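Local coordinates for protein peptidase M3B, oligoendopeptidase F (Enterococcus faecium, PDB 2QR4) that probably hydrolyses short peptides as a zinc-dependent metallopeptidase of the M3 oligoendopeptidase F family, at residues E307-K310 / P311-E314; F365-V368 / H369-H373; S400-N403 / E404-T408. All coordinates share one frame; numbering follows the deposited sequence.

Interaction 1: E307-K310 / P311-E314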
# COMPACT_ATOMS: atom_id res chain seq x y z
N GLU A 307 -15.22 4.91 -49.58
CA GLU A 307 -14.93 6.04 -50.44
C GLU A 307 -13.91 6.93 -49.76
O GLU A 307 -12.96 7.39 -50.40
CB GLU A 307 -16.21 6.80 -50.77
CG GLU A 307 -16.10 7.57 -52.07
CD GLU A 307 -17.42 8.18 -52.49
OE1 GLU A 307 -18.26 8.43 -51.59
OE2 GLU A 307 -17.61 8.40 -53.70
N ALA A 308 -14.11 7.18 -48.47
CA ALA A 308 -13.18 8.00 -47.70
C ALA A 308 -11.79 7.38 -47.64
O ALA A 308 -10.79 8.07 -47.78
CB ALA A 308 -13.73 8.23 -46.30
N LEU A 309 -11.73 6.06 -47.44
CA LEU A 309 -10.46 5.35 -47.32
C LEU A 309 -9.72 5.15 -48.64
O LEU A 309 -8.61 4.64 -48.65
CB LEU A 309 -10.68 3.99 -46.64
CG LEU A 309 -10.72 3.95 -45.11
CD1 LEU A 309 -10.95 5.32 -44.51
CD2 LEU A 309 -11.76 2.95 -44.64
N LYS A 310 -10.31 5.58 -49.75
CA LYS A 310 -9.67 5.40 -51.05
C LYS A 310 -8.18 5.83 -51.11
O LYS A 310 -7.36 5.11 -51.69
CB LYS A 310 -10.48 6.08 -52.17
CG LYS A 310 -10.12 5.61 -53.57
CD LYS A 310 -11.11 6.13 -54.61
CE LYS A 310 -12.54 5.71 -54.28
NZ LYS A 310 -13.54 6.29 -55.23
N PRO A 311 -7.84 6.99 -50.51
CA PRO A 311 -6.43 7.43 -50.46
C PRO A 311 -5.49 6.37 -49.90
O PRO A 311 -4.28 6.44 -50.11
CB PRO A 311 -6.48 8.64 -49.53
CG PRO A 311 -7.85 9.18 -49.67
CD PRO A 311 -8.73 7.97 -49.86
N MSE A 312 -6.04 5.39 -49.18
CA MSE A 312 -5.28 4.25 -48.70
C MSE A 312 -4.77 3.37 -49.84
O MSE A 312 -3.81 2.62 -49.67
CB MSE A 312 -6.13 3.40 -47.75
CG MSE A 312 -6.51 4.07 -46.45
SE MSE A 312 -4.97 4.77 -45.47
CE MSE A 312 -3.65 3.41 -45.95
N GLY A 313 -5.43 3.44 -51.00
CA GLY A 313 -4.95 2.75 -52.20
C GLY A 313 -5.46 1.33 -52.39
O GLY A 313 -6.10 0.77 -51.50
N GLU A 314 -5.15 0.76 -53.56
CA GLU A 314 -5.62 -0.57 -53.95
C GLU A 314 -5.31 -1.67 -52.93
O GLU A 314 -6.24 -2.32 -52.42
CB GLU A 314 -5.07 -0.97 -55.33
CG GLU A 314 -5.98 -0.61 -56.51
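The flat groups that meet the residues after them are the carbonyls of Leu-309 and Lys-310, and each of the two accepts an N-H from above its plane. Met-312 N reaches Leu-309 O at 2.7 Å, standing 38° out of the carbonyl plane. Gly-313 N lies 2.6 Å from Lys-310 O and 41° out of its plane. The ring of Pro-311 is puckered rather than flat; Pro-311 CD is 3.5 Å from Lys-310 CB. Pro-311 CG is 3.7 Å from Ala-308 O. The bonds Met-312 N to Leu-309 O and Gly-313 N to Lys-310 O each span three residues, the spacing of a 3-10 turn, and they carry the chain from helix 302-308 toward helix 313-318. Pro-311 has no N-H to offer, so the i to i-4 bond it would make to Glu-307 O in an alpha-helix is missing; Lys-310 N instead gives a 3.3 Å bond to Glu-307 O. Gly-313 has a positive phi of 90°, away from helical values. Met-312, modelled as selenomethionine, holds CG beside its own N and opposite its carbonyl carbon, which brings CG to 3.1 Å from Leu-309 O. The same methylene meets the leucine side chain, Met-312 CG lying 4.2 Å from Leu-309 CB. Beyond it the methionine chain folds away toward Ile-519, Leu-527 and Tyr-530.

Interaction 2: F365-V368 / H369-H373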
# COMPACT_ATOMS: atom_id res chain seq x y z
N PHE A 365 -17.62 6.91 -37.79
CA PHE A 365 -16.26 7.01 -37.25
C PHE A 365 -15.79 5.71 -36.59
O PHE A 365 -14.62 5.32 -36.72
CB PHE A 365 -16.16 8.18 -36.27
CG PHE A 365 -16.01 9.50 -36.95
CD1 PHE A 365 -17.11 10.27 -37.27
CD2 PHE A 365 -14.74 9.97 -37.30
CE1 PHE A 365 -16.96 11.49 -37.90
CE2 PHE A 365 -14.59 11.18 -37.94
CZ PHE A 365 -15.70 11.94 -38.24
N THR A 366 -16.71 5.06 -35.88
CA THR A 366 -16.45 3.79 -35.23
C THR A 366 -16.12 2.73 -36.27
O THR A 366 -15.15 1.99 -36.12
CB THR A 366 -17.67 3.33 -34.43
OG1 THR A 366 -18.06 4.38 -33.53
CG2 THR A 366 -17.38 2.06 -33.64
N LEU A 367 -16.94 2.67 -37.31
CA LEU A 367 -16.76 1.70 -38.37
C LEU A 367 -15.37 1.84 -39.00
O LEU A 367 -14.63 0.87 -39.16
CB LEU A 367 -17.83 1.89 -39.44
CG LEU A 367 -17.74 0.88 -40.59
CD1 LEU A 367 -17.95 -0.55 -40.07
CD2 LEU A 367 -18.73 1.23 -41.70
N VAL A 368 -15.03 3.08 -39.33
CA VAL A 368 -13.75 3.40 -39.93
C VAL A 368 -12.58 3.15 -38.96
O VAL A 368 -11.52 2.67 -39.37
CB VAL A 368 -13.76 4.84 -40.46
CG1 VAL A 368 -12.46 5.56 -40.16
CG2 VAL A 368 -14.09 4.83 -41.95
N HIS A 369 -12.81 3.47 -37.69
CA HIS A 369 -11.86 3.18 -36.61
C HIS A 369 -11.57 1.68 -36.48
O HIS A 369 -10.43 1.27 -36.29
CB HIS A 369 -12.43 3.74 -35.29
CG HIS A 369 -11.48 3.69 -34.13
ND1 HIS A 369 -11.44 2.63 -33.24
CD2 HIS A 369 -10.55 4.57 -33.69
CE1 HIS A 369 -10.52 2.86 -32.32
NE2 HIS A 369 -9.97 4.03 -32.57
N GLU A 370 -12.61 0.86 -36.60
CA GLU A 370 -12.45 -0.59 -36.46
C GLU A 370 -11.80 -1.26 -37.66
O GLU A 370 -10.99 -2.17 -37.50
CB GLU A 370 -13.79 -1.26 -36.15
CG GLU A 370 -14.08 -1.38 -34.67
CD GLU A 370 -15.56 -1.51 -34.38
OE1 GLU A 370 -16.33 -0.61 -34.79
OE2 GLU A 370 -15.96 -2.50 -33.73
N MSE A 371 -12.15 -0.81 -38.85
CA MSE A 371 -11.51 -1.30 -40.06
C MSE A 371 -10.00 -1.15 -39.94
O MSE A 371 -9.24 -2.02 -40.34
CB MSE A 371 -12.01 -0.55 -41.29
CG MSE A 371 -13.52 -0.53 -41.42
SE MSE A 371 -14.15 0.42 -43.00
CE MSE A 371 -13.76 -0.95 -44.35
N GLY A 372 -9.58 -0.02 -39.37
CA GLY A 372 -8.17 0.26 -39.18
C GLY A 372 -7.48 -0.75 -38.30
O GLY A 372 -6.40 -1.24 -38.64
N HIS A 373 -8.09 -1.06 -37.16
CA HIS A 373 -7.55 -2.05 -36.24
C HIS A 373 -7.61 -3.43 -36.90
O HIS A 373 -6.73 -4.27 -36.70
CB HIS A 373 -8.34 -2.05 -34.92
CG HIS A 373 -8.67 -3.42 -34.41
ND1 HIS A 373 -9.86 -4.05 -34.69
CD2 HIS A 373 -7.97 -4.27 -33.63
CE1 HIS A 373 -9.88 -5.24 -34.11
NE2 HIS A 373 -8.74 -5.40 -33.46
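His-369 N donates to Phe-365 O at 2.8 Å, opening a run of i to i-4 bonds inside helix 361-379. The sequence His-Glu-Met-Gly-His from residue 369 to 373 fits the HEXXH signature of clan MA metallopeptidases, consistent with this being the active-site helix. The imidazole swings off toward the carbonyl-carbon side of its own residue, CG lying opposite the backbone N (chi1 -172°), while CB stays 3.1 Å from Phe-365 O. Next, Glu-370 N bonds to Thr-366 O at 2.8 Å. Its side chain runs alongside that of Thr-366, both pointing the same way. The threonine turns its methyl to the carboxylate, Thr-366 CG2 lying 3.1 Å from Glu-370 OE1; OG1 sits on the N side, with a weak bond to Asp-362 O. Met-371, a selenomethionine, gives its N-H to Leu-367 O, although that oxygen is less surely placed. The chain bends at chi3, about the CG-SE bond (77°), which sets CE; SE itself meets Leu-367 CG at 4.3 Å. At Gly-372 the series weakens, since N is 3.3 Å from Val-368 O. His-373 N then makes a weak bond to His-369 O, 3.4 Å long.

Interaction 3: S400-N403 / E404-T408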
# COMPACT_ATOMS: atom_id res chain seq x y z
N SER A 400 -5.86 3.04 -36.39
CA SER A 400 -7.26 3.36 -36.18
C SER A 400 -7.49 4.86 -36.30
O SER A 400 -8.36 5.31 -37.04
CB SER A 400 -7.69 2.88 -34.79
OG SER A 400 -7.88 1.48 -34.79
N THR A 401 -6.70 5.63 -35.55
CA THR A 401 -6.80 7.08 -35.54
C THR A 401 -6.50 7.65 -36.93
O THR A 401 -7.13 8.61 -37.35
CB THR A 401 -5.85 7.68 -34.50
OG1 THR A 401 -6.01 6.96 -33.27
CG2 THR A 401 -6.12 9.16 -34.25
N THR A 402 -5.55 7.05 -37.64
CA THR A 402 -5.18 7.53 -38.95
C THR A 402 -6.40 7.44 -39.85
O THR A 402 -6.69 8.38 -40.60
CB THR A 402 -4.03 6.70 -39.57
OG1 THR A 402 -2.91 6.71 -38.69
CG2 THR A 402 -3.60 7.26 -40.91
N ASN A 403 -7.11 6.32 -39.76
CA ASN A 403 -8.33 6.12 -40.54
C ASN A 403 -9.41 7.17 -40.24
O ASN A 403 -10.02 7.72 -41.14
CB ASN A 403 -8.86 4.70 -40.33
CG ASN A 403 -8.13 3.66 -41.18
OD1 ASN A 403 -7.20 3.98 -41.91
ND2 ASN A 403 -8.56 2.41 -41.09
N GLU A 404 -9.62 7.44 -38.95
CA GLU A 404 -10.55 8.48 -38.53
C GLU A 404 -10.15 9.84 -39.10
O GLU A 404 -10.99 10.61 -39.59
CB GLU A 404 -10.60 8.56 -37.00
CG GLU A 404 -11.67 7.69 -36.34
CD GLU A 404 -11.88 8.03 -34.86
OE1 GLU A 404 -10.87 8.26 -34.15
OE2 GLU A 404 -13.05 8.08 -34.41
N ASN A 405 -8.85 10.12 -39.05
CA ASN A 405 -8.30 11.33 -39.65
C ASN A 405 -8.66 11.45 -41.12
O ASN A 405 -9.03 12.52 -41.60
CB ASN A 405 -6.78 11.41 -39.46
CG ASN A 405 -6.40 11.81 -38.04
OD1 ASN A 405 -7.20 12.42 -37.33
ND2 ASN A 405 -5.18 11.48 -37.62
N ILE A 406 -8.57 10.32 -41.82
CA ILE A 406 -8.82 10.30 -43.25
C ILE A 406 -10.31 10.48 -43.53
O ILE A 406 -10.68 11.14 -44.50
CB ILE A 406 -8.25 9.03 -43.89
CG1 ILE A 406 -6.72 9.08 -43.86
CG2 ILE A 406 -8.73 8.87 -45.32
CD1 ILE A 406 -6.06 7.80 -44.37
N LEU A 407 -11.16 9.93 -42.68
CA LEU A 407 -12.61 10.13 -42.82
C LEU A 407 -13.03 11.56 -42.49
O LEU A 407 -13.88 12.14 -43.17
CB LEU A 407 -13.40 9.16 -41.95
CG LEU A 407 -14.86 9.60 -41.73
CD1 LEU A 407 -15.71 9.30 -42.97
CD2 LEU A 407 -15.44 8.95 -40.50
N THR A 408 -12.44 12.14 -41.44
CA THR A 408 -12.70 13.54 -41.12
C THR A 408 -12.37 14.46 -42.29
O THR A 408 -13.19 15.29 -42.69
CB THR A 408 -11.89 14.00 -39.92
OG1 THR A 408 -12.28 13.25 -38.77
CG2 THR A 408 -12.12 15.50 -39.68
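Thr-401 and Asn-405 lie side by side, pointing the same way one turn apart, and meet through the threonine methyl and the amide nitrogen: Thr-401 CG2 is 4.2 Å from Asn-405 ND2. The methyl faces the amide because CG2 stands opposite the backbone N, whereas OG1 (chi1 -48°) sits beside N and bonds to Glu-397 O. With CG beside its own N (chi1 -77°), Asn-405 carries CG to 3.4 Å from Thr-401 O. The amide nitrogen is also near that oxygen, but the angle is too poor for a hydrogen bond; the acceptor is used instead by Asn-405 N at 2.9 Å. On a neighbouring flank, Thr-402 offers its methyl to the end of the isoleucine chain, CG2 to Ile-406 CD1 being 4.3 Å, while its hydroxyl bonds to Ile-398 O.

These pairings belong to the helical, probably catalytic, region of an M3 peptidase, where helix 394-414 runs beside the helix with the HEXXH sequence. The backbone of helix 394-414 is regular alpha here: Glu-404 N reaches Ser-400 O at 3.1 Å, and Leu-407 N reaches Asn-403 O at 2.9 Å. Ala-512 of helix 503-520 touches Thr-401, Thr-402 and Asn-405. Asn-403 ND2 bonds to Tyr-316 OH. One turn on from Glu-404, Thr-408 grips that residue's O twice, through N at 2.8 Å and through OG1, which comes from 41° above the carbonyl plane.

How the interactions relate
Interactions 2 and 3 are the closest pair, their centres about 8 Å apart on adjoining helices. A probable hydrogen bond, His-369 O to Ser-400 OG at 3.0 Å, ties the HEXXH segment to helix 394-414, and Asn-403 ND2 adds a weak bond to Val-368 O. Interaction 1 touches both, with centres about 13 Å from interaction 2 and 11 Å from interaction 3. Leu-309 serves the first approach, its CD2 lying 3.8 Å from Met-371 SE and 4.0 Å from Val-368 CG2. In the second, Met-312 SE lies 3.4 Å from Ile-406 CD1, and Ala-308 CB 4.0 Å from Leu-407 CD1. The segment 307-314, with its 3-10 turn, packs against both helices of the probable active-site region.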